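Local atomic coordinates of kelch domain-containing protein (Colletotrichum graminicola M1.001, PDB entry 5C86), a protein that oxidises alcohols as a fungal oxidase of the AA5 family, probably through a copper-radical mechanism as in galactose oxidase. Residues A[81-85]-A[96-100]; A[252-256]-A[268-274]; A[329-333]-A[362-366]; A[383-389]-A[402-407]; A[394-398]-A[448-453]. All blocks are in the same frame, centred on the assembly; numbering follows the deposited sequence. Where two conformers were deposited one is given.

How the contacts relate
Contacts 1 and 2 are both hairpins within four-stranded antiparallel propeller blades, but they join different strands: the two central ones in contact 1, the third and the outermost fourth in contact 2. Their centres lie 35 Å apart on opposite sides of the chain's centre. Contact 1 is mostly buried; contact 2 is only partly buried and richer in side-chain hydrogen bonds. Contact 3 replaces strand pairing with an arginine-aspartate salt bridge, in a further blade and nearest a copper ligand. Contacts 4 and 5 belong to the Early set domain and reach one sheet, their segments alternating along the chain: a bulged strand pair, then a loop packed on residues following a strand.

Contact 1. Residues A[81-85]-A[96-100]; sequences DGRII and SVLDF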
# COMPACT_ATOMS: atom_id res chain seq x y z
N ASP A 81 -13.66 -9.07 -2.03
CA ASP A 81 -14.18 -8.93 -3.35
C ASP A 81 -13.66 -7.78 -4.16
O ASP A 81 -14.17 -7.45 -5.20
CB ASP A 81 -15.73 -8.96 -3.32
CG ASP A 81 -16.26 -10.26 -2.75
OD1 ASP A 81 -15.90 -11.36 -3.27
OD2 ASP A 81 -16.93 -10.19 -1.72
N GLY A 82 -12.57 -7.16 -3.70
CA GLY A 82 -12.01 -6.03 -4.38
C GLY A 82 -12.69 -4.69 -4.18
O GLY A 82 -12.41 -3.78 -4.94
N ARG A 83 -13.63 -4.64 -3.20
CA ARG A 83 -14.23 -3.36 -2.91
C ARG A 83 -13.25 -2.54 -2.11
O ARG A 83 -12.54 -3.11 -1.26
CB ARG A 83 -15.51 -3.61 -2.09
CG ARG A 83 -16.52 -4.42 -2.88
CD ARG A 83 -17.86 -4.41 -2.17
NE ARG A 83 -17.71 -4.80 -0.80
CZ ARG A 83 -18.57 -4.56 0.21
NH1 ARG A 83 -19.77 -3.99 -0.03
NH2 ARG A 83 -18.28 -4.97 1.41
N ILE A 84 -13.20 -1.25 -2.42
CA ILE A 84 -12.33 -0.29 -1.69
C ILE A 84 -13.13 0.32 -0.55
O ILE A 84 -14.13 1.00 -0.80
CB ILE A 84 -11.79 0.79 -2.61
CG1 ILE A 84 -11.13 0.22 -3.85
CG2 ILE A 84 -10.87 1.70 -1.80
CD1 ILE A 84 -10.92 1.19 -4.91
N ILE A 85 -12.75 -0.02 0.64
CA ILE A 85 -13.40 0.46 1.86
C ILE A 85 -12.60 1.58 2.48
O ILE A 85 -11.44 1.36 2.88
CB ILE A 85 -13.65 -0.68 2.82
CG1 ILE A 85 -14.63 -1.76 2.20
CG2 ILE A 85 -14.23 -0.17 4.16
CD1 ILE A 85 -14.92 -2.97 3.07
N SER A 96 -17.29 4.40 3.70
CA SER A 96 -17.76 4.33 2.37
C SER A 96 -17.14 3.17 1.57
O SER A 96 -16.01 2.76 1.91
CB SER A 96 -17.47 5.52 1.65
OG SER A 96 -18.04 6.70 2.25
N VAL A 97 -17.80 2.76 0.49
CA VAL A 97 -17.35 1.62 -0.31
C VAL A 97 -17.49 1.96 -1.77
O VAL A 97 -18.49 2.55 -2.21
CB VAL A 97 -17.92 0.29 0.16
CG1 VAL A 97 -19.43 0.18 -0.04
CG2 VAL A 97 -17.22 -0.86 -0.56
N LEU A 98 -16.47 1.66 -2.59
CA LEU A 98 -16.57 1.65 -3.99
C LEU A 98 -16.40 0.22 -4.46
O LEU A 98 -15.27 -0.38 -4.32
CB LEU A 98 -15.60 2.58 -4.70
CG LEU A 98 -15.61 2.56 -6.21
CD1 LEU A 98 -16.94 3.06 -6.77
CD2 LEU A 98 -14.53 3.42 -6.82
N ASP A 99 -17.41 -0.30 -5.15
CA ASP A 99 -17.38 -1.66 -5.72
C ASP A 99 -17.21 -1.52 -7.21
O ASP A 99 -18.14 -1.06 -7.94
CB ASP A 99 -18.64 -2.43 -5.35
CG ASP A 99 -18.70 -3.86 -5.97
OD1 ASP A 99 -17.79 -4.30 -6.71
OD2 ASP A 99 -19.71 -4.53 -5.63
N PHE A 100 -16.03 -1.86 -7.72
CA PHE A 100 -15.68 -1.54 -9.10
C PHE A 100 -16.66 -2.28 -10.06
O PHE A 100 -16.81 -1.85 -11.19
CB PHE A 100 -14.22 -1.95 -9.42
CG PHE A 100 -13.99 -3.42 -9.41
CD1 PHE A 100 -13.84 -4.14 -8.23
CD2 PHE A 100 -13.96 -4.13 -10.59
CE1 PHE A 100 -13.72 -5.52 -8.21
CE2 PHE A 100 -13.75 -5.49 -10.60
CZ PHE A 100 -13.65 -6.20 -9.41
O HOH W 1 -16.77 -6.83 -6.22
O HOH W 2 -13.58 -1.56 -6.14
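Two backbone hydrogen bonds hold the segments together: Ile84 N to Leu98 O at 2.9 Å and Leu98 N to Ile84 O at 3.0 Å, with angles at hydrogen of 164° and 162°. They define Ile84-Leu98 as an antiparallel hydrogen-bonded pair; Ile85-Val97 follows as a non-hydrogen-bonded pair, with CA atoms 4.7 Å apart. Where the strands separate, water takes over. Water 2 donates to Gly82 O and Leu98 O, while water 1 joins Asp81 O to Asp99 OD1, an oxygen that also accepts from the backbone of Lys101. This is the beta hairpin of strands 84-87 and 95-98, the two central strands of a four-stranded propeller blade. Val97 CG2 touches Ile85 CG1 at 3.9 Å and lies over one face of the Arg83 guanidinium, whose NE is in a salt bridge with Asp79. Ile84 and Leu98 share the other face of the sheet and both meet Trp108. Gly82, at phi 78°, carries no CB; an ideal one would fall 3.0 Å from Phe100 CE1.

Contact 2. Residues A[252-256]-A[268-274]; sequences SNAHI and VQKLANG
Strands 254-256 and 268-270 form a beta hairpin at the outer edge of a four-stranded antiparallel propeller blade, 268-270 belonging to its outermost strand. Their axes approach to 4.7 Å, with directions 145° apart. Ile256-Gln269 is a hydrogen-bonded pair, CA atoms 5.2 Å apart: Ile256 N donates to Gln269 O and Gln269 N to Ile256 O, both at 2.9 Å. His255-Lys270 is the adjoining non-hydrogen-bonded pair, CA atoms 4.6 Å apart. Leu271 N then donates to Ala254 O (3.0 Å), and beyond the strands Gly274 N donates to Ser252 O (3.1 Å). Asn273 (chi1 m) uses ND2 for two acceptors, Ser252 OG at 2.8 Å and Asn253 OD1 at 3.1 Å; Asn253 ND2 is satisfied by Asp218. Water 3 accepts from Ala254 N (3.0 Å) and Lys270 NZ (2.8 Å), the latter on a side chain extended t,t,t and then turned to p. Leu271 (m,t) points across, its CD1 lying 3.8 Å from Ala254 CB and 3.9 Å from Ile256 CG1. His255 (chi1 m) brings CD2 to 3.5 Å from Val268 CG1. Gln269 NE2 donates to its neighbour's carbonyl, Lys270 O, at 3.2 Å.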
# COMPACT_ATOMS: atom_id res chain seq x y z
N SER A 252 17.67 7.14 7.57
CA SER A 252 17.88 6.28 6.47
C SER A 252 17.99 4.84 7.02
O SER A 252 18.56 3.98 6.34
CB SER A 252 19.12 6.67 5.64
OG SER A 252 20.26 6.80 6.50
N ASN A 253 17.45 4.59 8.20
CA ASN A 253 17.54 3.26 8.79
C ASN A 253 16.69 2.27 8.02
O ASN A 253 15.58 2.55 7.59
CB ASN A 253 17.11 3.25 10.25
CG ASN A 253 18.02 4.04 11.17
OD1 ASN A 253 19.14 4.41 10.83
ND2 ASN A 253 17.57 4.25 12.33
N ALA A 254 17.20 1.06 7.86
CA ALA A 254 16.63 -0.00 6.99
C ALA A 254 16.67 -1.32 7.83
O ALA A 254 17.73 -1.68 8.35
CB ALA A 254 17.35 -0.11 5.74
N HIS A 255 15.56 -2.02 7.89
CA HIS A 255 15.44 -3.28 8.66
C HIS A 255 14.62 -4.28 7.87
O HIS A 255 13.77 -3.91 7.03
CB HIS A 255 14.78 -3.14 10.01
CG HIS A 255 15.55 -2.29 10.95
ND1 HIS A 255 15.52 -0.90 10.94
CD2 HIS A 255 16.43 -2.64 11.93
CE1 HIS A 255 16.33 -0.44 11.89
NE2 HIS A 255 16.90 -1.48 12.50
N ILE A 256 14.93 -5.58 8.05
CA ILE A 256 14.04 -6.65 7.65
C ILE A 256 13.53 -7.36 8.88
O ILE A 256 14.33 -7.80 9.70
CB ILE A 256 14.76 -7.65 6.69
CG1 ILE A 256 15.04 -7.06 5.31
CG2 ILE A 256 13.95 -8.98 6.62
CD1 ILE A 256 16.03 -7.89 4.48
N VAL A 268 14.46 -9.20 13.97
CA VAL A 268 14.83 -7.95 13.28
C VAL A 268 16.27 -7.94 12.86
O VAL A 268 17.17 -8.13 13.70
CB VAL A 268 14.54 -6.72 14.19
CG1 VAL A 268 14.84 -5.39 13.51
CG2 VAL A 268 13.11 -6.76 14.71
N GLN A 269 16.50 -7.70 11.60
CA GLN A 269 17.83 -7.57 11.04
C GLN A 269 18.09 -6.15 10.51
O GLN A 269 17.37 -5.66 9.67
CB GLN A 269 18.00 -8.55 9.83
CG GLN A 269 19.38 -8.54 9.22
CD GLN A 269 20.38 -8.95 10.28
OE1 GLN A 269 20.23 -10.04 10.88
NE2 GLN A 269 21.34 -8.07 10.59
N LYS A 270 19.05 -5.48 11.07
CA LYS A 270 19.52 -4.21 10.52
C LYS A 270 20.32 -4.32 9.29
O LYS A 270 21.24 -5.16 9.15
CB LYS A 270 20.28 -3.47 11.61
CG LYS A 270 20.68 -2.03 11.27
CD LYS A 270 21.22 -1.32 12.50
CE LYS A 270 21.60 0.13 12.19
NZ LYS A 270 20.57 1.15 11.69
N LEU A 271 20.06 -3.49 8.27
CA LEU A 271 20.76 -3.46 7.07
C LEU A 271 21.63 -2.18 7.08
O LEU A 271 21.45 -1.30 7.96
CB LEU A 271 19.80 -3.31 5.89
CG LEU A 271 18.65 -4.37 5.90
CD1 LEU A 271 17.39 -3.89 5.23
CD2 LEU A 271 19.28 -5.57 5.21
N ALA A 272 22.52 -2.08 6.11
CA ALA A 272 23.24 -0.85 5.86
C ALA A 272 22.18 0.22 5.58
O ALA A 272 21.14 -0.07 4.92
CB ALA A 272 24.20 -0.97 4.71
N ASN A 273 22.40 1.42 6.07
CA ASN A 273 21.45 2.49 5.78
C ASN A 273 21.36 2.77 4.32
O ASN A 273 22.32 2.62 3.54
CB ASN A 273 21.89 3.77 6.49
CG ASN A 273 21.52 3.77 7.95
OD1 ASN A 273 21.64 2.78 8.67
ND2 ASN A 273 20.94 4.91 8.40
N GLY A 274 20.22 3.30 3.86
CA GLY A 274 20.10 3.76 2.53
C GLY A 274 20.89 5.11 2.39
O GLY A 274 21.38 5.66 3.36
O HOH W 3 19.91 0.67 8.97

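Contact 3. Residues A[329-333]-A[362-366]; sequences TVPRN and HFDGQ
A buried arginine bridges a loop to a strand here: loop 329-333, between strands 321-324 and 336-340, meets 362-366, which runs into strand 364-369. The backbones stay apart, the nearest CA atoms being those of Val330 and His362 at 7.9 Å, so side chains make the link. Arg332 (m,m,t, chi4 -162°) reaches across to a salt bridge, its NH1 3.2 Å from Asp364 OD1; NH2 adds weak bonds to OD1 (3.5 Å) and OD2 (3.3 Å) of Asp364, which has chi1 p. Arg332 NH1 also donates to Gly350 O, on strand 346-350, which lies between 336-340 and 364-369 in a four-stranded antiparallel propeller blade. The loop thus leads into that blade and to His335, a copper ligand in this protein, whose side chain is about 8 Å from that of His362. Val330 (chi1 t) makes a CH-pi contact, with CG1 3.5 Å from the His362 ring centroid and 15° off its normal. His362 (chi1 m) bonds through NE2 to Asp305. Water 4 links Arg332 NH2 (2.9 Å) to Gln366 OE1 (2.7 Å).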
# COMPACT_ATOMS: atom_id res chain seq x y z
N THR A 329 12.13 15.71 -10.66
CA THR A 329 12.33 17.16 -10.45
C THR A 329 11.36 17.77 -9.48
O THR A 329 11.73 18.70 -8.74
CB THR A 329 12.28 17.94 -11.78
OG1 THR A 329 11.04 17.72 -12.46
CG2 THR A 329 13.48 17.59 -12.62
N VAL A 330 10.20 17.18 -9.34
CA VAL A 330 9.19 17.66 -8.42
C VAL A 330 9.34 16.96 -7.06
O VAL A 330 9.31 15.73 -7.00
CB VAL A 330 7.76 17.44 -8.95
CG1 VAL A 330 6.70 17.92 -8.00
CG2 VAL A 330 7.58 18.17 -10.32
N PRO A 331 9.36 17.71 -5.96
CA PRO A 331 9.41 17.06 -4.61
C PRO A 331 8.18 16.22 -4.39
O PRO A 331 7.07 16.61 -4.78
CB PRO A 331 9.43 18.23 -3.62
CG PRO A 331 9.98 19.32 -4.44
CD PRO A 331 9.42 19.18 -5.81
N ARG A 332 8.36 15.06 -3.74
CA ARG A 332 7.25 14.19 -3.36
C ARG A 332 7.32 13.96 -1.87
O ARG A 332 7.81 12.94 -1.43
CB ARG A 332 7.33 12.88 -4.16
CG ARG A 332 7.25 13.04 -5.69
CD ARG A 332 5.99 13.60 -6.26
NE ARG A 332 6.09 13.76 -7.74
CZ ARG A 332 5.29 14.54 -8.48
NH1 ARG A 332 4.33 15.23 -7.95
NH2 ARG A 332 5.50 14.62 -9.78
N ASN A 333 6.80 14.93 -1.13
CA ASN A 333 6.95 14.95 0.29
C ASN A 333 5.64 14.63 0.93
O ASN A 333 4.99 13.67 0.55
CB ASN A 333 7.59 16.27 0.79
CG ASN A 333 8.98 16.49 0.32
OD1 ASN A 333 9.68 15.58 -0.14
ND2 ASN A 333 9.44 17.75 0.47
N HIS A 362 1.05 19.68 -5.97
CA HIS A 362 1.51 19.02 -7.18
C HIS A 362 0.42 18.12 -7.72
O HIS A 362 0.09 17.06 -7.13
CB HIS A 362 2.78 18.25 -6.83
CG HIS A 362 3.85 19.13 -6.28
ND1 HIS A 362 4.35 20.20 -6.99
CD2 HIS A 362 4.47 19.15 -5.07
CE1 HIS A 362 5.24 20.84 -6.25
NE2 HIS A 362 5.35 20.22 -5.10
N PHE A 363 -0.21 18.52 -8.83
CA PHE A 363 -1.37 17.77 -9.38
C PHE A 363 -0.88 16.61 -10.26
O PHE A 363 -1.64 15.92 -10.86
CB PHE A 363 -2.34 18.69 -10.18
CG PHE A 363 -3.05 19.72 -9.33
CD1 PHE A 363 -2.39 20.92 -9.01
CD2 PHE A 363 -4.34 19.53 -8.90
CE1 PHE A 363 -3.06 21.88 -8.24
CE2 PHE A 363 -5.00 20.47 -8.13
CZ PHE A 363 -4.31 21.64 -7.82
N ASP A 364 0.41 16.52 -10.41
CA ASP A 364 1.00 15.69 -11.40
C ASP A 364 1.72 14.46 -10.76
O ASP A 364 1.84 14.32 -9.55
CB ASP A 364 1.95 16.48 -12.22
CG ASP A 364 3.22 16.85 -11.46
OD1 ASP A 364 3.15 17.12 -10.25
OD2 ASP A 364 4.32 16.76 -12.05
N GLY A 365 2.11 13.58 -11.68
CA GLY A 365 3.02 12.51 -11.37
C GLY A 365 3.43 11.86 -12.64
O GLY A 365 3.18 12.39 -13.73
N GLN A 366 4.17 10.76 -12.53
CA GLN A 366 4.69 10.05 -13.69
C GLN A 366 4.75 8.56 -13.29
O GLN A 366 4.79 8.27 -12.07
CB GLN A 366 6.11 10.46 -14.05
CG GLN A 366 6.33 11.90 -14.48
CD GLN A 366 7.80 12.30 -14.49
OE1 GLN A 366 8.42 12.63 -13.46
NE2 GLN A 366 8.38 12.27 -15.67
O HOH W 4 7.78 13.20 -10.93

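Contact 4. Residues A[383-389]-A[402-407]; sequences KRPVIQS and TITMQD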
# COMPACT_ATOMS: atom_id res chain seq x y z
N LYS A 383 11.35 -7.10 -24.75
CA LYS A 383 10.22 -7.83 -25.22
C LYS A 383 9.70 -8.60 -24.00
O LYS A 383 10.46 -9.28 -23.33
CB LYS A 383 10.62 -8.79 -26.39
CG LYS A 383 9.56 -9.83 -26.71
CD LYS A 383 8.43 -9.17 -27.44
CE LYS A 383 7.43 -10.22 -27.96
NZ LYS A 383 7.08 -11.23 -26.94
N ARG A 384 8.45 -8.43 -23.70
CA ARG A 384 7.86 -8.98 -22.47
C ARG A 384 7.16 -10.26 -22.79
O ARG A 384 6.47 -10.36 -23.82
CB ARG A 384 6.91 -7.96 -21.87
CG ARG A 384 7.58 -6.66 -21.50
CD ARG A 384 6.65 -5.59 -20.95
NE ARG A 384 6.13 -5.97 -19.65
CZ ARG A 384 5.58 -5.14 -18.80
NH1 ARG A 384 5.37 -3.86 -19.20
NH2 ARG A 384 5.21 -5.55 -17.61
N PRO A 385 7.15 -11.20 -21.82
CA PRO A 385 6.25 -12.33 -21.98
C PRO A 385 4.80 -11.94 -21.78
O PRO A 385 4.51 -10.82 -21.32
CB PRO A 385 6.78 -13.29 -20.89
CG PRO A 385 7.27 -12.41 -19.82
CD PRO A 385 7.81 -11.16 -20.50
N VAL A 386 3.88 -12.80 -22.16
CA VAL A 386 2.45 -12.57 -22.11
C VAL A 386 1.73 -13.81 -21.46
O VAL A 386 1.93 -14.92 -21.91
CB VAL A 386 1.89 -12.36 -23.52
CG1 VAL A 386 0.39 -12.22 -23.51
CG2 VAL A 386 2.56 -11.09 -24.16
N ILE A 387 0.85 -13.54 -20.50
CA ILE A 387 -0.07 -14.57 -20.01
C ILE A 387 -1.25 -14.63 -20.96
O ILE A 387 -1.99 -13.62 -21.09
CB ILE A 387 -0.55 -14.28 -18.58
CG1 ILE A 387 0.65 -14.29 -17.69
CG2 ILE A 387 -1.65 -15.32 -18.17
CD1 ILE A 387 0.32 -13.91 -16.24
N GLN A 388 -1.35 -15.80 -21.64
CA GLN A 388 -2.40 -16.17 -22.59
C GLN A 388 -3.69 -16.65 -21.90
O GLN A 388 -4.81 -16.35 -22.33
CB GLN A 388 -1.92 -17.29 -23.54
CG GLN A 388 -2.96 -17.62 -24.62
CD GLN A 388 -2.62 -18.87 -25.42
OE1 GLN A 388 -1.58 -19.48 -25.22
NE2 GLN A 388 -3.52 -19.25 -26.33
N SER A 389 -3.54 -17.37 -20.80
CA SER A 389 -4.75 -17.78 -20.06
C SER A 389 -4.47 -18.02 -18.56
O SER A 389 -3.33 -18.25 -18.19
CB SER A 389 -5.39 -19.01 -20.74
OG SER A 389 -4.60 -20.15 -20.61
N THR A 402 -3.49 -22.80 -13.23
CA THR A 402 -2.63 -23.04 -14.35
C THR A 402 -2.55 -21.74 -15.20
O THR A 402 -3.61 -21.21 -15.61
CB THR A 402 -3.11 -24.22 -15.22
OG1 THR A 402 -3.09 -25.41 -14.40
CG2 THR A 402 -2.19 -24.46 -16.39
N ILE A 403 -1.34 -21.31 -15.47
CA ILE A 403 -1.00 -20.09 -16.17
C ILE A 403 -0.49 -20.53 -17.52
O ILE A 403 0.51 -21.25 -17.54
CB ILE A 403 0.06 -19.31 -15.43
CG1 ILE A 403 -0.36 -19.01 -13.98
CG2 ILE A 403 0.41 -18.02 -16.23
CD1 ILE A 403 0.74 -19.00 -12.99
N THR A 404 -1.09 -20.09 -18.60
CA THR A 404 -0.52 -20.49 -19.94
C THR A 404 0.12 -19.24 -20.56
O THR A 404 -0.55 -18.24 -20.71
CB THR A 404 -1.64 -20.97 -20.83
OG1 THR A 404 -2.27 -22.09 -20.19
CG2 THR A 404 -1.09 -21.40 -22.16
N MET A 405 1.39 -19.33 -20.84
CA MET A 405 2.22 -18.29 -21.43
C MET A 405 2.14 -18.38 -22.92
O MET A 405 2.08 -19.48 -23.49
CB MET A 405 3.66 -18.39 -20.95
CG MET A 405 3.81 -18.40 -19.42
SD MET A 405 3.04 -16.96 -18.63
CE MET A 405 4.04 -15.68 -19.37
N GLN A 406 2.25 -17.24 -23.55
CA GLN A 406 2.25 -17.15 -25.02
C GLN A 406 3.43 -17.86 -25.66
O GLN A 406 3.24 -18.59 -26.68
CB GLN A 406 2.21 -15.69 -25.41
CG GLN A 406 2.16 -15.47 -26.94
CD GLN A 406 2.16 -13.97 -27.18
OE1 GLN A 406 1.16 -13.37 -27.01
NE2 GLN A 406 3.31 -13.38 -27.37
N ASP A 407 4.62 -17.68 -25.09
CA ASP A 407 5.89 -18.15 -25.61
C ASP A 407 6.51 -19.16 -24.62
O ASP A 407 6.57 -18.93 -23.42
CB ASP A 407 6.89 -16.98 -25.76
CG ASP A 407 6.23 -15.68 -26.28
OD1 ASP A 407 5.91 -15.75 -27.50
OD2 ASP A 407 5.97 -14.66 -25.49
O HOH W 5 5.90 -13.45 -28.96
O HOH W 6 5.23 -15.38 -23.14
O HOH W 7 -4.27 -21.70 -18.28
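Strands 387-389 and 402-405 run antiparallel with a marked twist, their directions 122° apart and their axes 4.5 Å at closest approach. Ile387 faces Met405 as a non-hydrogen-bonded pair, whereas Ser389 faces Thr404 as a hydrogen-bonded one, so the register slips by one residue. The cause is Gln388, whose phi/psi of -80/-37° lets Gln388 N (2.7 Å) and Ser389 N (3.1 Å) both donate to Thr404 O. Thr404 N answers to Ser389 O at 2.9 Å, and Gln406 N binds Val386 O at 2.9 Å. Apolar side chains meet around Met405 (m,m,m), which curls back so that its SD lies 3.7 Å from Ile387 CG1 and its CE 3.9 Å from Pro385 CB; Ile387 CG2 touches Ile403 CG2 at 3.9 Å. At the exposed end, Lys383 NZ and Asp407 OD2 form only a long salt bridge of 3.9 Å, supplemented by water 5. Water 7 binds both Ser389 OG and Thr404 OG1. Two residues set against one make this a classic beta bulge, within the Early set domain's sheet.

Contact 5. Residues A[394-398]-A[448-453]; sequences AVRAG and NVPNDY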
# COMPACT_ATOMS: atom_id res chain seq x y z
N ALA A 394 -10.88 -16.95 -9.62
CA ALA A 394 -11.30 -16.83 -8.23
C ALA A 394 -11.00 -18.19 -7.63
O ALA A 394 -11.54 -19.21 -8.10
CB ALA A 394 -12.76 -16.49 -8.10
N VAL A 395 -10.12 -18.23 -6.64
CA VAL A 395 -9.74 -19.50 -6.06
C VAL A 395 -9.59 -19.36 -4.59
O VAL A 395 -9.31 -18.28 -4.08
CB VAL A 395 -8.52 -20.11 -6.65
CG1 VAL A 395 -8.67 -20.30 -8.18
CG2 VAL A 395 -7.33 -19.25 -6.40
N ARG A 396 -9.74 -20.45 -3.87
CA ARG A 396 -9.57 -20.44 -2.44
C ARG A 396 -8.07 -20.57 -2.13
O ARG A 396 -7.24 -20.96 -2.99
CB ARG A 396 -10.27 -21.71 -1.83
CG ARG A 396 -11.76 -21.51 -1.82
CD ARG A 396 -12.56 -22.77 -1.49
NE ARG A 396 -13.95 -22.34 -1.18
CZ ARG A 396 -14.98 -23.16 -0.98
NH1 ARG A 396 -16.17 -22.65 -0.71
NH2 ARG A 396 -14.83 -24.48 -1.06
N ALA A 397 -7.70 -20.39 -0.86
CA ALA A 397 -6.35 -20.71 -0.39
C ALA A 397 -6.03 -22.16 -0.66
O ALA A 397 -6.89 -23.06 -0.54
CB ALA A 397 -6.21 -20.37 1.09
N GLY A 398 -4.84 -22.38 -1.14
CA GLY A 398 -4.38 -23.77 -1.46
C GLY A 398 -4.62 -24.22 -2.91
O GLY A 398 -4.08 -25.23 -3.33
N ASN A 448 0.27 -23.04 -6.91
CA ASN A 448 -0.82 -23.11 -5.95
C ASN A 448 -0.78 -21.84 -5.10
O ASN A 448 0.27 -21.42 -4.59
CB ASN A 448 -0.67 -24.29 -4.98
CG ASN A 448 -0.85 -25.64 -5.57
OD1 ASN A 448 -1.26 -25.84 -6.74
ND2 ASN A 448 -0.60 -26.62 -4.72
N VAL A 449 -1.96 -21.34 -4.80
CA VAL A 449 -2.09 -20.24 -3.84
C VAL A 449 -1.70 -20.75 -2.44
O VAL A 449 -2.11 -21.86 -2.15
CB VAL A 449 -3.50 -19.72 -3.82
CG1 VAL A 449 -3.68 -18.68 -2.74
CG2 VAL A 449 -3.82 -19.11 -5.17
N PRO A 450 -0.98 -19.98 -1.62
CA PRO A 450 -0.69 -20.42 -0.29
C PRO A 450 -1.96 -20.90 0.46
O PRO A 450 -3.03 -20.37 0.33
CB PRO A 450 -0.15 -19.17 0.37
CG PRO A 450 0.54 -18.44 -0.78
CD PRO A 450 -0.31 -18.70 -1.94
N ASN A 451 -1.75 -21.96 1.30
CA ASN A 451 -2.88 -22.39 2.07
C ASN A 451 -3.30 -21.56 3.24
O ASN A 451 -4.45 -21.67 3.68
CB ASN A 451 -2.54 -23.80 2.57
CG ASN A 451 -3.06 -24.84 1.66
OD1 ASN A 451 -4.28 -24.97 1.44
ND2 ASN A 451 -2.12 -25.64 1.12
N ASP A 452 -2.47 -20.68 3.73
CA ASP A 452 -2.77 -19.94 4.93
C ASP A 452 -3.29 -18.55 4.50
O ASP A 452 -2.58 -17.77 3.81
CB ASP A 452 -1.47 -19.76 5.73
CG ASP A 452 -1.73 -19.37 7.17
OD1 ASP A 452 -2.54 -18.48 7.43
OD2 ASP A 452 -1.09 -20.03 8.06
N TYR A 453 -4.49 -18.23 4.95
CA TYR A 453 -5.09 -16.94 4.67
C TYR A 453 -4.38 -15.80 5.34
O TYR A 453 -4.67 -14.65 4.95
CB TYR A 453 -6.58 -16.88 5.00
CG TYR A 453 -7.45 -17.58 4.00
CD1 TYR A 453 -7.78 -17.06 2.78
CD2 TYR A 453 -7.99 -18.85 4.30
CE1 TYR A 453 -8.56 -17.73 1.88
CE2 TYR A 453 -8.80 -19.48 3.40
CZ TYR A 453 -9.11 -18.96 2.22
OH TYR A 453 -9.86 -19.61 1.25
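Ala397 and Gly398 have the largest areas covered, 87 and 83 Å², and Val449 follows with 59 Å². Ala397 points toward the loop: its CB lies over the face of the Tyr453 ring, 3.6 Å from the centroid and 18° off the normal, a CH-pi contact. On the same residue Ala397 N donates to Tyr453 OH at 3.1 Å with an angle of 170°, and that hydroxyl is also hydrogen-bonded to Thr481 O. Gly398 N makes two weak bonds, to Val449 O at 3.0 Å and Pro450 O at 3.1 Å, with angles of 123° and 127°. Its phi of 93° suits glycine, and an ideal CB would clash with Asn451 OD1 at 2.1 Å. Val449 points toward the first segment, with CG2 3.7 Å from Val395 CG2, while its backbone pairs with Ala399. The touching parts run 90° apart end to end, and the loop after strand 444-448 packs against residues following strand 394-396, itself parallel to strand 476-481, in the galactose oxidase-like Early set domain.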